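Local coordinates for protein tryptophanyl-tRNA synthetase (Cryptosporidium parvum Iowa II, PDB 3HV0) that probably attaches L-tryptophan to its cognate tRNA at the expense of ATP, as a class I aminoacyl-tRNA synthetase, here represented by its C-terminal part with tryptophan bound, at residues M35-R38 / M39-T43; T99-L102 / Q103-K107; N125-L128 / E129-H132; A135-N138 / M139-I142; F153-N157 / L158-A162. All blocks are in the same frame, centred on the assembly; numbering follows the deposited sequence.

Interaction 1: M35-R38 / M39-T43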
loop_
_atom_site.group_PDB
_atom_site.type_symbol
_atom_site.label_atom_id
_atom_site.label_comp_id
_atom_site.label_asym_id
_atom_site.label_seq_id
_atom_site.Cartn_x
_atom_site.Cartn_y
_atom_site.Cartn_z
ATOM N N MET A 35 14.992 24.794 26.942
ATOM C CA MET A 35 15.177 23.683 26.014
ATOM C C MET A 35 16.388 23.875 25.106
ATOM O O MET A 35 17.113 22.915 24.840
ATOM C CB MET A 35 13.945 23.491 25.136
ATOM C CG MET A 35 13.069 22.361 25.543
ATOM S SD MET A 35 11.658 22.309 24.436
ATOM C CE MET A 35 10.521 23.346 25.377
ATOM N N ILE A 36 16.592 25.098 24.615
ATOM C CA ILE A 36 17.674 25.375 23.661
ATOM C C ILE A 36 19.021 25.380 24.364
ATOM O O ILE A 36 19.977 24.766 23.894
ATOM C CB ILE A 36 17.476 26.711 22.923
ATOM C CG1 ILE A 36 16.220 26.657 22.047
ATOM C CG2 ILE A 36 18.689 27.021 22.053
ATOM C CD1 ILE A 36 15.763 28.011 21.565
ATOM N N GLU A 37 19.093 26.077 25.490
ATOM C CA GLU A 37 20.281 26.034 26.326
ATOM C C GLU A 37 20.577 24.572 26.692
ATOM O O GLU A 37 21.734 24.157 26.649
ATOM C CB GLU A 37 20.100 26.897 27.587
ATOM C CG GLU A 37 21.369 27.061 28.418
ATOM C CD GLU A 37 21.138 27.752 29.770
ATOM O OE1 GLU A 37 20.020 27.669 30.326
ATOM O OE2 GLU A 37 22.094 28.362 30.291
ATOM N N ARG A 38 19.532 23.789 26.999
ATOM C CA ARG A 38 19.706 22.407 27.490
ATOM C C ARG A 38 20.439 21.567 26.462
ATOM O O ARG A 38 21.250 20.711 26.811
ATOM C CB ARG A 38 18.362 21.772 27.893
ATOM C CG ARG A 38 18.424 20.276 28.319
ATOM C CD ARG A 38 17.326 19.893 29.347
ATOM N NE ARG A 38 16.884 18.498 29.254
ATOM C CZ ARG A 38 15.727 18.090 28.714
ATOM N NH1 ARG A 38 14.854 18.966 28.203
ATOM N NH2 ARG A 38 15.433 16.789 28.672
ATOM N N MET A 39 20.169 21.866 25.196
ATOM C CA MET A 39 20.794 21.205 24.065
ATOM C C MET A 39 22.260 21.590 23.863
ATOM O O MET A 39 23.122 20.712 23.844
ATOM C CB MET A 39 19.998 21.528 22.799
ATOM C CG MET A 39 20.754 21.337 21.521
ATOM S SD MET A 39 19.614 20.904 20.233
ATOM C CE MET A 39 20.785 20.292 19.022
ATOM N N GLU A 40 22.529 22.884 23.677
ATOM C CA GLU A 40 23.897 23.385 23.482
ATOM C C GLU A 40 24.821 22.832 24.563
ATOM O O GLU A 40 25.968 22.470 24.294
ATOM C CB GLU A 40 23.946 24.919 23.559
ATOM C CG GLU A 40 23.186 25.686 22.477
ATOM C CD GLU A 40 23.485 27.187 22.502
ATOM O OE1 GLU A 40 23.960 27.686 23.543
ATOM O OE2 GLU A 40 23.259 27.874 21.480
ATOM N N ARG A 41 24.300 22.790 25.788
ATOM C CA ARG A 41 24.974 22.188 26.952
ATOM C C ARG A 41 25.395 20.751 26.652
ATOM O O ARG A 41 26.503 20.329 26.972
ATOM C CB ARG A 41 23.996 22.163 28.137
ATOM C CG ARG A 41 24.598 22.317 29.493
ATOM C CD ARG A 41 24.227 23.661 30.104
ATOM N NE ARG A 41 22.823 23.732 30.519
ATOM C CZ ARG A 41 22.279 24.745 31.200
ATOM N NH1 ARG A 41 23.004 25.804 31.560
ATOM N NH2 ARG A 41 20.990 24.701 31.527
ATOM N N LEU A 42 24.482 20.029 26.005
ATOM C CA LEU A 42 24.552 18.583 25.823
ATOM C C LEU A 42 25.268 18.114 24.546
ATOM O O LEU A 42 25.479 16.910 24.382
ATOM C CB LEU A 42 23.119 18.029 25.797
ATOM C CG LEU A 42 22.854 16.640 26.374
ATOM C CD1 LEU A 42 23.323 16.545 27.839
ATOM C CD2 LEU A 42 21.376 16.352 26.251
ATOM N N THR A 43 25.615 19.031 23.640
ATOM C CA THR A 43 26.316 18.648 22.402
ATOM C C THR A 43 27.650 19.341 22.160
ATOM O O THR A 43 28.405 18.919 21.288
ATOM C CB THR A 43 25.442 18.899 21.169
ATOM O OG1 THR A 43 25.237 20.309 21.005
ATOM C CG2 THR A 43 24.108 18.190 21.316
#
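Helix 33-43, close to the start of the modelled chain, carries an i to i+4 salt bridge between Glu-37 and Arg-41 on its outer surface. The nearest charged atoms are Glu-37 OE2 and Arg-41 NH1, 3.0 Å apart. Glu-37 sends CG anti to its own amide nitrogen (chi1 -172°) and continues extended, whereas Arg-41 folds at its second and third torsions and comes back over it. Carboxylate and guanidinium are therefore not coplanar: their planes differ by 32°, and Glu-37 CG lies against the middle of one guanidinium face. Beneath the pair, Arg-41 N donates to Glu-37 O over 3.0 Å, so the same two residues are tied through backbone and side chains alike. A further turn bond, Glu-40 N to Ile-36 O, is nearly straight at 3.2 Å. Three other side chains turn to the surroundings: Arg-38 forms salt bridges with Asp-67 and Glu-70 of helix 62-70, Glu-40 accepts from the backbone of Ala-47, and buried Met-39 packs between helices 62-70 and 93-106. The result is typical of an amphipathic surface helix, with an intrahelical ion pair outside and a methionine inside.

Interaction 2: T99-L102 / Q103-K107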
loop_
_atom_site.group_PDB
_atom_site.type_symbol
_atom_site.label_atom_id
_atom_site.label_comp_id
_atom_site.label_asym_id
_atom_site.label_seq_id
_atom_site.Cartn_x
_atom_site.Cartn_y
_atom_site.Cartn_z
ATOM N N THR A 99 17.973 19.676 9.603
ATOM C CA THR A 99 18.263 18.277 9.876
ATOM C C THR A 99 19.749 17.901 9.770
ATOM O O THR A 99 20.242 17.057 10.515
ATOM C CB THR A 99 17.530 17.400 8.886
ATOM O OG1 THR A 99 16.123 17.712 8.919
ATOM C CG2 THR A 99 17.798 15.918 9.224
ATOM N N LYS A 100 20.456 18.485 8.809
ATOM C CA LYS A 100 21.894 18.245 8.679
ATOM C C LYS A 100 22.562 18.726 9.965
ATOM O O LYS A 100 23.381 18.030 10.541
ATOM C CB LYS A 100 22.462 18.996 7.461
ATOM C CG LYS A 100 23.828 18.514 6.964
ATOM C CD LYS A 100 24.941 19.452 7.388
ATOM C CE LYS A 100 26.357 18.942 6.986
ATOM N NZ LYS A 100 26.648 17.564 7.503
ATOM N N TYR A 101 22.167 19.908 10.418
ATOM C CA TYR A 101 22.702 20.463 11.650
ATOM C C TYR A 101 22.406 19.503 12.817
ATOM O O TYR A 101 23.278 19.246 13.664
ATOM C CB TYR A 101 22.129 21.856 11.935
ATOM C CG TYR A 101 22.168 22.196 13.389
ATOM C CD1 TYR A 101 23.356 22.616 13.992
ATOM C CD2 TYR A 101 21.031 22.058 14.187
ATOM C CE1 TYR A 101 23.407 22.916 15.347
ATOM C CE2 TYR A 101 21.072 22.349 15.547
ATOM C CZ TYR A 101 22.269 22.772 16.119
ATOM O OH TYR A 101 22.307 23.081 17.455
ATOM N N LEU A 102 21.181 18.969 12.852
ATOM C CA LEU A 102 20.827 18.028 13.905
ATOM C C LEU A 102 21.622 16.718 13.787
ATOM O O LEU A 102 21.936 16.084 14.785
ATOM C CB LEU A 102 19.339 17.730 13.881
ATOM C CG LEU A 102 18.372 18.854 14.250
ATOM C CD1 LEU A 102 16.954 18.422 13.848
ATOM C CD2 LEU A 102 18.462 19.207 15.716
ATOM N N GLN A 103 21.925 16.311 12.563
ATOM C CA GLN A 103 22.689 15.104 12.336
ATOM C C GLN A 103 24.132 15.329 12.750
ATOM O O GLN A 103 24.749 14.455 13.308
ATOM C CB GLN A 103 22.616 14.665 10.872
ATOM C CG GLN A 103 23.217 13.274 10.612
ATOM C CD GLN A 103 23.252 12.900 9.138
ATOM O OE1 GLN A 103 23.769 13.647 8.307
ATOM N NE2 GLN A 103 22.719 11.733 8.811
ATOM N N ASP A 104 24.663 16.512 12.479
ATOM C CA ASP A 104 26.031 16.841 12.844
ATOM C C ASP A 104 26.161 16.992 14.353
ATOM O O ASP A 104 27.210 16.702 14.920
ATOM C CB ASP A 104 26.459 18.160 12.191
ATOM C CG ASP A 104 26.450 18.107 10.688
ATOM O OD1 ASP A 104 26.377 17.002 10.100
ATOM O OD2 ASP A 104 26.512 19.193 10.082
ATOM N N THR A 105 25.100 17.482 14.988
ATOM C CA THR A 105 25.148 17.837 16.401
ATOM C C THR A 105 24.948 16.605 17.252
ATOM O O THR A 105 25.689 16.395 18.194
ATOM C CB THR A 105 24.090 18.887 16.753
ATOM O OG1 THR A 105 24.423 20.124 16.108
ATOM C CG2 THR A 105 24.042 19.126 18.246
ATOM N N PHE A 106 23.957 15.776 16.901
ATOM C CA PHE A 106 23.668 14.553 17.675
ATOM C C PHE A 106 24.405 13.317 17.165
ATOM O O PHE A 106 24.540 12.339 17.898
ATOM C CB PHE A 106 22.160 14.290 17.730
ATOM C CG PHE A 106 21.413 15.296 18.545
ATOM C CD1 PHE A 106 20.585 16.223 17.940
ATOM C CD2 PHE A 106 21.570 15.339 19.918
ATOM C CE1 PHE A 106 19.902 17.161 18.686
ATOM C CE2 PHE A 106 20.890 16.288 20.681
ATOM C CZ PHE A 106 20.059 17.204 20.059
ATOM N N LYS A 107 24.869 13.369 15.916
ATOM C CA LYS A 107 25.591 12.260 15.286
ATOM C C LYS A 107 24.681 11.020 15.187
ATOM O O LYS A 107 25.085 9.907 15.498
ATOM C CB LYS A 107 26.872 11.956 16.071
ATOM C CG LYS A 107 28.120 11.758 15.204
ATOM C CD LYS A 107 28.909 10.457 15.526
ATOM C CE LYS A 107 30.158 10.680 16.417
ATOM N NZ LYS A 107 29.930 10.361 17.856
#
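Lys-100 and Asp-104, one turn apart on helix 93-106, show how a flexible chain is bent to meet a short acid. Lysine CG stands anti to the backbone nitrogen (chi1 -162°), after which bends at the second and fourth torsions bring NZ back to the carboxylate. NZ donates to Asp-104 OD1 at 2.7 Å, on the syn lone pair, and weakly to OD2 at 3.1 Å; Gly-146 O is a further acceptor for the ammonium group. Tyr-101 and Thr-105 make the next pair. The threonine hydroxyl lies over one face of the tyrosine ring, displaced toward its rim, with OG1 3.1 Å from Tyr-101 CE1. OG1 also stands 2.8 Å from Tyr-101 O, but its proton has Gln-45 OE1 as an alternative acceptor. Leu-102 and Phe-106 point the same way, side by side, both with CG anti to the carbonyl carbon. Leu-102 CD2 meets the phenyl ring at its edge and in its plane, 3.9 Å from Phe-106 CE1. Helix 93-106 is the crossover of a beta-alpha-beta unit between strands 76-81 and 110-114. Its Tyr-101, Thr-105 and Phe-106 face helix 33-43, Leu-102 rests on Pro-225 of strand 222-227, and Gln-103 packs on Leu-110 of strand 110-114 while its side-chain NE2 hydrogen-bonds to Thr-152 OG1.

Interaction 3: N125-L128 / E129-H132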
loop_
_atom_site.group_PDB
_atom_site.type_symbol
_atom_site.label_atom_id
_atom_site.label_comp_id
_atom_site.label_asym_id
_atom_site.label_seq_id
_atom_site.Cartn_x
_atom_site.Cartn_y
_atom_site.Cartn_z
ATOM N N ASN A 125 -2.572 16.445 -12.416
ATOM C CA ASN A 125 -1.647 16.720 -13.516
ATOM C C ASN A 125 -0.293 16.008 -13.344
ATOM O O ASN A 125 0.737 16.539 -13.751
ATOM C CB ASN A 125 -1.410 18.243 -13.623
ATOM C CG ASN A 125 -0.749 18.836 -12.358
ATOM O OD1 ASN A 125 -1.005 18.385 -11.236
ATOM N ND2 ASN A 125 0.090 19.860 -12.544
ATOM N N LEU A 126 -0.282 14.823 -12.749
ATOM C CA LEU A 126 0.974 14.089 -12.551
ATOM C C LEU A 126 0.847 12.592 -12.855
ATOM O O LEU A 126 -0.241 12.020 -12.812
ATOM C CB LEU A 126 1.519 14.290 -11.120
ATOM C CG LEU A 126 2.094 15.682 -10.801
ATOM C CD1 LEU A 126 2.659 15.735 -9.388
ATOM C CD2 LEU A 126 3.149 16.081 -11.824
ATOM N N THR A 127 1.988 11.986 -13.169
ATOM C CA THR A 127 2.101 10.558 -13.381
ATOM C C THR A 127 3.252 10.010 -12.545
ATOM O O THR A 127 4.091 10.748 -12.084
ATOM C CB THR A 127 2.405 10.272 -14.817
ATOM O OG1 THR A 127 3.671 10.866 -15.146
ATOM C CG2 THR A 127 1.323 10.845 -15.684
ATOM N N LEU A 128 3.298 8.697 -12.398
ATOM C CA LEU A 128 4.295 8.064 -11.550
ATOM C C LEU A 128 5.645 8.093 -12.215
ATOM O O LEU A 128 6.669 8.171 -11.527
ATOM C CB LEU A 128 3.894 6.625 -11.214
ATOM C CG LEU A 128 2.806 6.487 -10.159
ATOM C CD1 LEU A 128 2.553 5.000 -9.936
ATOM C CD2 LEU A 128 3.191 7.191 -8.882
ATOM N N GLU A 129 5.656 8.044 -13.544
ATOM C CA GLU A 129 6.906 8.187 -14.291
ATOM C C GLU A 129 7.594 9.519 -13.988
ATOM O O GLU A 129 8.801 9.558 -13.741
ATOM C CB GLU A 129 6.676 8.075 -15.786
ATOM C CG GLU A 129 7.960 7.813 -16.565
ATOM C CD GLU A 129 7.808 8.090 -18.040
ATOM O OE1 GLU A 129 6.705 7.837 -18.579
ATOM O OE2 GLU A 129 8.791 8.560 -18.655
ATOM N N GLU A 130 6.824 10.601 -14.016
ATOM C CA GLU A 130 7.354 11.933 -13.739
ATOM C C GLU A 130 7.762 12.092 -12.284
ATOM O O GLU A 130 8.819 12.652 -11.980
ATOM C CB GLU A 130 6.320 12.994 -14.091
ATOM C CG GLU A 130 6.045 13.108 -15.615
ATOM C CD GLU A 130 4.882 14.019 -15.927
ATOM O OE1 GLU A 130 3.785 13.821 -15.376
ATOM O OE2 GLU A 130 5.060 14.940 -16.728
ATOM N N THR A 131 6.903 11.597 -11.393
ATOM C CA THR A 131 7.120 11.675 -9.967
ATOM C C THR A 131 8.332 10.867 -9.527
ATOM O O THR A 131 9.036 11.233 -8.582
ATOM C CB THR A 131 5.893 11.164 -9.184
ATOM O OG1 THR A 131 4.705 11.720 -9.737
ATOM C CG2 THR A 131 5.972 11.663 -7.801
ATOM N N HIS A 132 8.565 9.764 -10.224
ATOM C CA HIS A 132 9.677 8.893 -9.897
ATOM C C HIS A 132 10.963 9.578 -10.314
ATOM O O HIS A 132 11.892 9.646 -9.509
ATOM C CB HIS A 132 9.507 7.535 -10.578
ATOM C CG HIS A 132 10.525 6.524 -10.170
ATOM N ND1 HIS A 132 10.597 6.018 -8.891
ATOM C CD2 HIS A 132 11.523 5.929 -10.870
ATOM C CE1 HIS A 132 11.599 5.159 -8.817
ATOM N NE2 HIS A 132 12.177 5.084 -10.005
#
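Thr-127 and Glu-130 form a capping box where the loop after helix 116-122 turns into helix 128-143, a reciprocal pairing that closes the first turn of a helix. Thr-127 occupies the N-cap position, and its OG1 accepts from Glu-130 N in a weak but fairly straight bond of 3.4 Å. In return Glu-130 reaches back: its CG lies beside its own amide nitrogen (chi1 -68°) and the chain runs on extended, bringing OE1 within 3.4 Å of Thr-127 N in a second weak bond. A third link is shorter. The hydroxyl of Thr-127 donates to Glu-130 OE1 at 3.0 Å, approaching on the anti side of the carboxylate and 33° out of its plane. The same hydroxyl thus gives its proton to the acid while receiving one from the helix backbone.

One turn further on, Thr-131 grips the cap residue twice. Its amide nitrogen bonds to Thr-127 O at 3.0 Å, and its OG1 donates to that oxygen at 2.6 Å, from above the carbonyl plane. The hydroxyl is placed there by lying anti to its own carbonyl carbon (chi1 -46°). His-132 N continues the helical pattern with a 2.8 Å bond to Leu-128 O. Leu-128 and Thr-131 lean on Phe-120 of helix 116-122, and Leu-128 also packs on Pro-166 of the second subunit. Chemically, the cap hydroxyl gives an acceptor to Glu-130 N, a first-turn amide, and the carboxylate returns one to Thr-127 N; near the positive end of the helix dipole, Glu-130 would probably be favoured in its charged form.

Interaction 4: A135-N138 / M139-I142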
loop_
_atom_site.group_PDB
_atom_site.type_symbol
_atom_site.label_atom_id
_atom_site.label_comp_id
_atom_site.label_asym_id
_atom_site.label_seq_id
_atom_site.Cartn_x
_atom_site.Cartn_y
_atom_site.Cartn_z
ATOM N N ALA A 135 11.646 12.530 -8.202
ATOM C CA ALA A 135 12.191 11.996 -6.966
ATOM C C ALA A 135 13.702 11.853 -7.035
ATOM O O ALA A 135 14.400 12.274 -6.118
ATOM C CB ALA A 135 11.571 10.666 -6.643
ATOM N N TYR A 136 14.209 11.274 -8.117
ATOM C CA TYR A 136 15.649 11.008 -8.197
ATOM C C TYR A 136 16.476 12.276 -8.354
ATOM O O TYR A 136 17.559 12.377 -7.782
ATOM C CB TYR A 136 16.002 9.924 -9.228
ATOM C CG TYR A 136 16.104 8.587 -8.524
ATOM C CD1 TYR A 136 17.332 7.963 -8.304
ATOM C CD2 TYR A 136 14.965 7.990 -7.991
ATOM C CE1 TYR A 136 17.400 6.738 -7.599
ATOM C CE2 TYR A 136 15.020 6.778 -7.306
ATOM C CZ TYR A 136 16.228 6.165 -7.107
ATOM O OH TYR A 136 16.216 4.976 -6.415
ATOM N N GLU A 137 15.957 13.250 -9.088
ATOM C CA GLU A 137 16.645 14.530 -9.195
ATOM C C GLU A 137 16.625 15.237 -7.857
ATOM O O GLU A 137 17.644 15.773 -7.409
ATOM C CB GLU A 137 16.007 15.408 -10.264
ATOM C CG GLU A 137 16.146 14.866 -11.673
ATOM C CD GLU A 137 17.584 14.740 -12.108
ATOM O OE1 GLU A 137 18.424 15.511 -11.622
ATOM O OE2 GLU A 137 17.874 13.864 -12.945
ATOM N N ASN A 138 15.459 15.225 -7.218
ATOM C CA ASN A 138 15.310 15.759 -5.852
ATOM C C ASN A 138 16.319 15.183 -4.851
ATOM O O ASN A 138 16.828 15.926 -4.020
ATOM C CB ASN A 138 13.893 15.531 -5.343
ATOM C CG ASN A 138 12.875 16.500 -5.951
ATOM O OD1 ASN A 138 11.778 16.634 -5.427
ATOM N ND2 ASN A 138 13.231 17.179 -7.056
ATOM N N MET A 139 16.615 13.881 -4.939
ATOM C CA MET A 139 17.635 13.253 -4.081
ATOM C C MET A 139 18.989 13.922 -4.203
ATOM O O MET A 139 19.688 14.082 -3.201
ATOM C CB MET A 139 17.850 11.774 -4.419
ATOM C CG MET A 139 16.677 10.889 -4.124
ATOM S SD MET A 139 17.073 9.133 -4.101
ATOM C CE MET A 139 18.737 9.204 -3.425
ATOM N N LYS A 140 19.360 14.277 -5.429
ATOM C CA LYS A 140 20.612 14.976 -5.684
ATOM C C LYS A 140 20.667 16.318 -4.944
ATOM O O LYS A 140 21.692 16.670 -4.332
ATOM C CB LYS A 140 20.818 15.211 -7.192
ATOM C CG LYS A 140 20.958 13.951 -8.022
ATOM C CD LYS A 140 20.975 14.252 -9.517
ATOM C CE LYS A 140 21.589 13.083 -10.288
ATOM N NZ LYS A 140 21.519 13.227 -11.773
ATOM N N ASP A 141 19.580 17.074 -5.019
ATOM C CA ASP A 141 19.488 18.320 -4.270
ATOM C C ASP A 141 19.575 18.024 -2.780
ATOM O O ASP A 141 20.148 18.790 -2.023
ATOM C CB ASP A 141 18.149 19.020 -4.513
ATOM C CG ASP A 141 17.933 19.439 -5.948
ATOM O OD1 ASP A 141 16.747 19.565 -6.340
ATOM O OD2 ASP A 141 18.918 19.663 -6.673
ATOM N N ILE A 142 18.952 16.924 -2.354
ATOM C CA ILE A 142 18.937 16.584 -0.935
ATOM C C ILE A 142 20.347 16.216 -0.482
ATOM O O ILE A 142 20.826 16.748 0.524
ATOM C CB ILE A 142 17.909 15.492 -0.605
ATOM C CG1 ILE A 142 16.503 16.085 -0.707
ATOM C CG2 ILE A 142 18.135 14.923 0.807
ATOM C CD1 ILE A 142 15.384 15.083 -0.691
#
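A Met-aromatic contact marks this stretch of helix 128-143, which lies in the connection between strands 110-114 and 152-156 of the nucleotide-binding fold and packs against both. Met-139 SD sits almost squarely over one face of the Tyr-136 ring, 4.2 Å from its centroid and only 7° off the normal. Methionine CG, anti to the carbonyl carbon (chi1 -67°), starts the chain back toward the preceding turn. The two residues also pack on Ile-374 of helix 371-378, and the tyrosine hydroxyl is engaged by Glu-159.

The charged contacts are looser. Glu-137 and Lys-140 lie side by side and point the same way, yet OE1 and NZ are 3.8 Å apart, a long salt bridge. The stronger partner of Glu-137 is Arg-366, whose guanidinium also binds Asp-141; one arginine thereby joins two acids on successive turns and would offset their mutual repulsion. Asn-138 turns instead to Arg-81 and to the backbone oxygen of Ser-85.

Main-chain bonds complete the account. Met-139 N donates to Ala-135 O at 3.0 Å, while the link from Asp-141 N to Glu-137 O is weak. Ile-142 N meets Asn-138 O at 2.9 Å, and Ile-142 CG1 comes within 3.3 Å of that same oxygen.

Interaction 5: F153-N157 / L158-A162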
loop_
_atom_site.group_PDB
_atom_site.type_symbol
_atom_site.label_atom_id
_atom_site.label_comp_id
_atom_site.label_asym_id
_atom_site.label_seq_id
_atom_site.Cartn_x
_atom_site.Cartn_y
_atom_site.Cartn_z
ATOM N N PHE A 153 19.896 7.300 5.208
ATOM C CA PHE A 153 19.213 6.385 4.310
ATOM C C PHE A 153 18.078 7.116 3.608
ATOM O O PHE A 153 17.128 7.567 4.235
ATOM C CB PHE A 153 18.700 5.142 5.069
ATOM C CG PHE A 153 17.798 4.272 4.246
ATOM C CD1 PHE A 153 18.233 3.755 3.046
ATOM C CD2 PHE A 153 16.494 4.007 4.644
ATOM C CE1 PHE A 153 17.391 2.979 2.260
ATOM C CE2 PHE A 153 15.651 3.214 3.859
ATOM C CZ PHE A 153 16.113 2.700 2.670
ATOM N N ILE A 154 18.181 7.241 2.292
ATOM C CA ILE A 154 17.172 7.931 1.494
ATOM C C ILE A 154 16.454 6.882 0.651
ATOM O O ILE A 154 17.067 5.880 0.265
ATOM C CB ILE A 154 17.811 9.007 0.591
ATOM C CG1 ILE A 154 18.806 9.853 1.415
ATOM C CG2 ILE A 154 16.722 9.868 -0.104
ATOM C CD1 ILE A 154 19.449 11.048 0.673
ATOM N N PHE A 155 15.164 7.102 0.385
ATOM C CA PHE A 155 14.377 6.149 -0.363
ATOM C C PHE A 155 13.097 6.758 -0.939
ATOM O O PHE A 155 12.528 7.715 -0.383
ATOM C CB PHE A 155 13.997 4.964 0.543
ATOM C CG PHE A 155 13.096 5.335 1.697
ATOM C CD1 PHE A 155 13.630 5.742 2.914
ATOM C CD2 PHE A 155 11.708 5.274 1.560
ATOM C CE1 PHE A 155 12.803 6.079 3.964
ATOM C CE2 PHE A 155 10.883 5.620 2.598
ATOM C CZ PHE A 155 11.433 6.027 3.808
ATOM N N THR A 156 12.632 6.184 -2.046
ATOM C CA THR A 156 11.328 6.539 -2.584
ATOM C C THR A 156 10.295 5.520 -2.125
ATOM O O THR A 156 10.612 4.344 -1.950
ATOM C CB THR A 156 11.310 6.572 -4.130
ATOM O OG1 THR A 156 11.172 5.240 -4.666
ATOM C CG2 THR A 156 12.545 7.280 -4.688
ATOM N N ASN A 157 9.052 5.952 -1.967
ATOM C CA ASN A 157 8.003 5.032 -1.585
ATOM C C ASN A 157 7.806 3.920 -2.624
ATOM O O ASN A 157 7.541 2.790 -2.265
ATOM C CB ASN A 157 6.692 5.764 -1.320
ATOM C CG ASN A 157 6.665 6.460 0.007
ATOM O OD1 ASN A 157 7.420 6.129 0.908
ATOM N ND2 ASN A 157 5.799 7.446 0.133
ATOM N N LEU A 158 7.957 4.215 -3.903
ATOM C CA LEU A 158 7.775 3.159 -4.897
ATOM C C LEU A 158 8.806 2.038 -4.728
ATOM O O LEU A 158 8.565 0.894 -5.115
ATOM C CB LEU A 158 7.787 3.714 -6.332
ATOM C CG LEU A 158 6.453 4.328 -6.822
ATOM C CD1 LEU A 158 6.386 4.410 -8.346
ATOM C CD2 LEU A 158 5.270 3.541 -6.373
ATOM N N GLU A 159 9.954 2.362 -4.140
ATOM C CA GLU A 159 11.001 1.367 -4.040
ATOM C C GLU A 159 11.120 0.693 -2.696
ATOM O O GLU A 159 11.654 -0.394 -2.637
ATOM C CB GLU A 159 12.311 1.953 -4.504
ATOM C CG GLU A 159 12.387 1.924 -6.018
ATOM C CD GLU A 159 13.567 2.643 -6.571
ATOM O OE1 GLU A 159 14.307 3.282 -5.797
ATOM O OE2 GLU A 159 13.743 2.567 -7.801
ATOM N N TYR A 160 10.581 1.312 -1.643
ATOM C CA TYR A 160 10.714 0.819 -0.268
ATOM C C TYR A 160 9.380 0.443 0.344
ATOM O O TYR A 160 9.321 0.119 1.529
ATOM C CB TYR A 160 11.387 1.892 0.591
ATOM C CG TYR A 160 11.907 1.423 1.941
ATOM C CD1 TYR A 160 12.960 0.530 2.028
ATOM C CD2 TYR A 160 11.366 1.910 3.121
ATOM C CE1 TYR A 160 13.444 0.105 3.258
ATOM C CE2 TYR A 160 11.819 1.482 4.340
ATOM C CZ TYR A 160 12.868 0.585 4.409
ATOM O OH TYR A 160 13.335 0.173 5.634
ATOM N N ILE A 161 8.323 0.446 -0.466
ATOM C CA ILE A 161 6.971 0.241 0.019
ATOM C C ILE A 161 6.795 -1.080 0.786
ATOM O O ILE A 161 6.085 -1.131 1.788
ATOM C CB ILE A 161 5.922 0.339 -1.147
ATOM C CG1 ILE A 161 4.507 0.233 -0.585
ATOM C CG2 ILE A 161 6.146 -0.710 -2.216
ATOM C CD1 ILE A 161 4.154 1.367 0.333
ATOM N N ALA A 162 7.442 -2.141 0.311
ATOM C CA ALA A 162 7.314 -3.459 0.912
ATOM C C ALA A 162 7.847 -3.489 2.307
ATOM O O ALA A 162 7.272 -4.129 3.169
ATOM C CB ALA A 162 8.045 -4.492 0.073
HETATM O O HOH W 1 14.300 4.371 -3.629
#
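The carbonyl oxygen of Thr-156, last residue of strand 152-156, receives two backbone amides of the helix that follows. Glu-159 N donates to Thr-156 O at 3.0 Å, from well above the carbonyl plane, and Tyr-160 N adds a weak bond. Thr-156 is also the N-cap: its OG1, set between backbone nitrogen and carbonyl carbon (chi1 81°), accepts weakly from Glu-159 N at 3.2 Å. A water accepts from Thr-156 N at 2.9 Å; Glu-159 OE1 has Tyr-136 as its outside partner.

Aromatic packing joins the same elements. Tyr-160, with CG anti to its backbone nitrogen (chi1 -165°), lays its ring beside two strand phenylalanines. Phe-153 presents its edge to the tyrosine face in a T-shaped pair, centroids 5.2 Å apart and planes at 66°. Phe-155 meets Tyr-160 obliquely, placing its CD2 3.5 Å from Tyr-160 CB, while Tyr-160 CD2 lies over the phenylalanine face. The tyrosine hydroxyl is bonded to Ser-209 O. Nearby, Asn-157, about 7 Å from bound tryptophan, hydrogen-bonds to Gln-113 and Asp-117, and Leu-158 and Ile-161 pack against the second subunit. Together these contacts make an N-capped strand-to-helix turn at the end of outermost strand 152-156, with a Phe-Phe-Tyr aromatic cluster packed beside it.

Along the chain the five contacts follow in series from interaction 1 to interaction 5, and each is local. Interactions 1 and 2 lie on adjoining helices, centres about 13 Å apart, and touch where Met-39 and Thr-43 meet Tyr-101, Thr-105 and Phe-106. Interactions 3 and 4 share helix 128-143, centres about 15 Å apart, and both touch interaction 5 on the following strand and helix, interaction 4 partly through Tyr-136 and Glu-159. Interactions 1 and 3 are the farthest pair, about 43 Å between centres. Interactions 2, 4 and 5 belong to the parallel part of the sheet and its helices, each with a side chain about 7 to 9 Å from bound tryptophan, and interactions 3 and 5 extend to the second subunit.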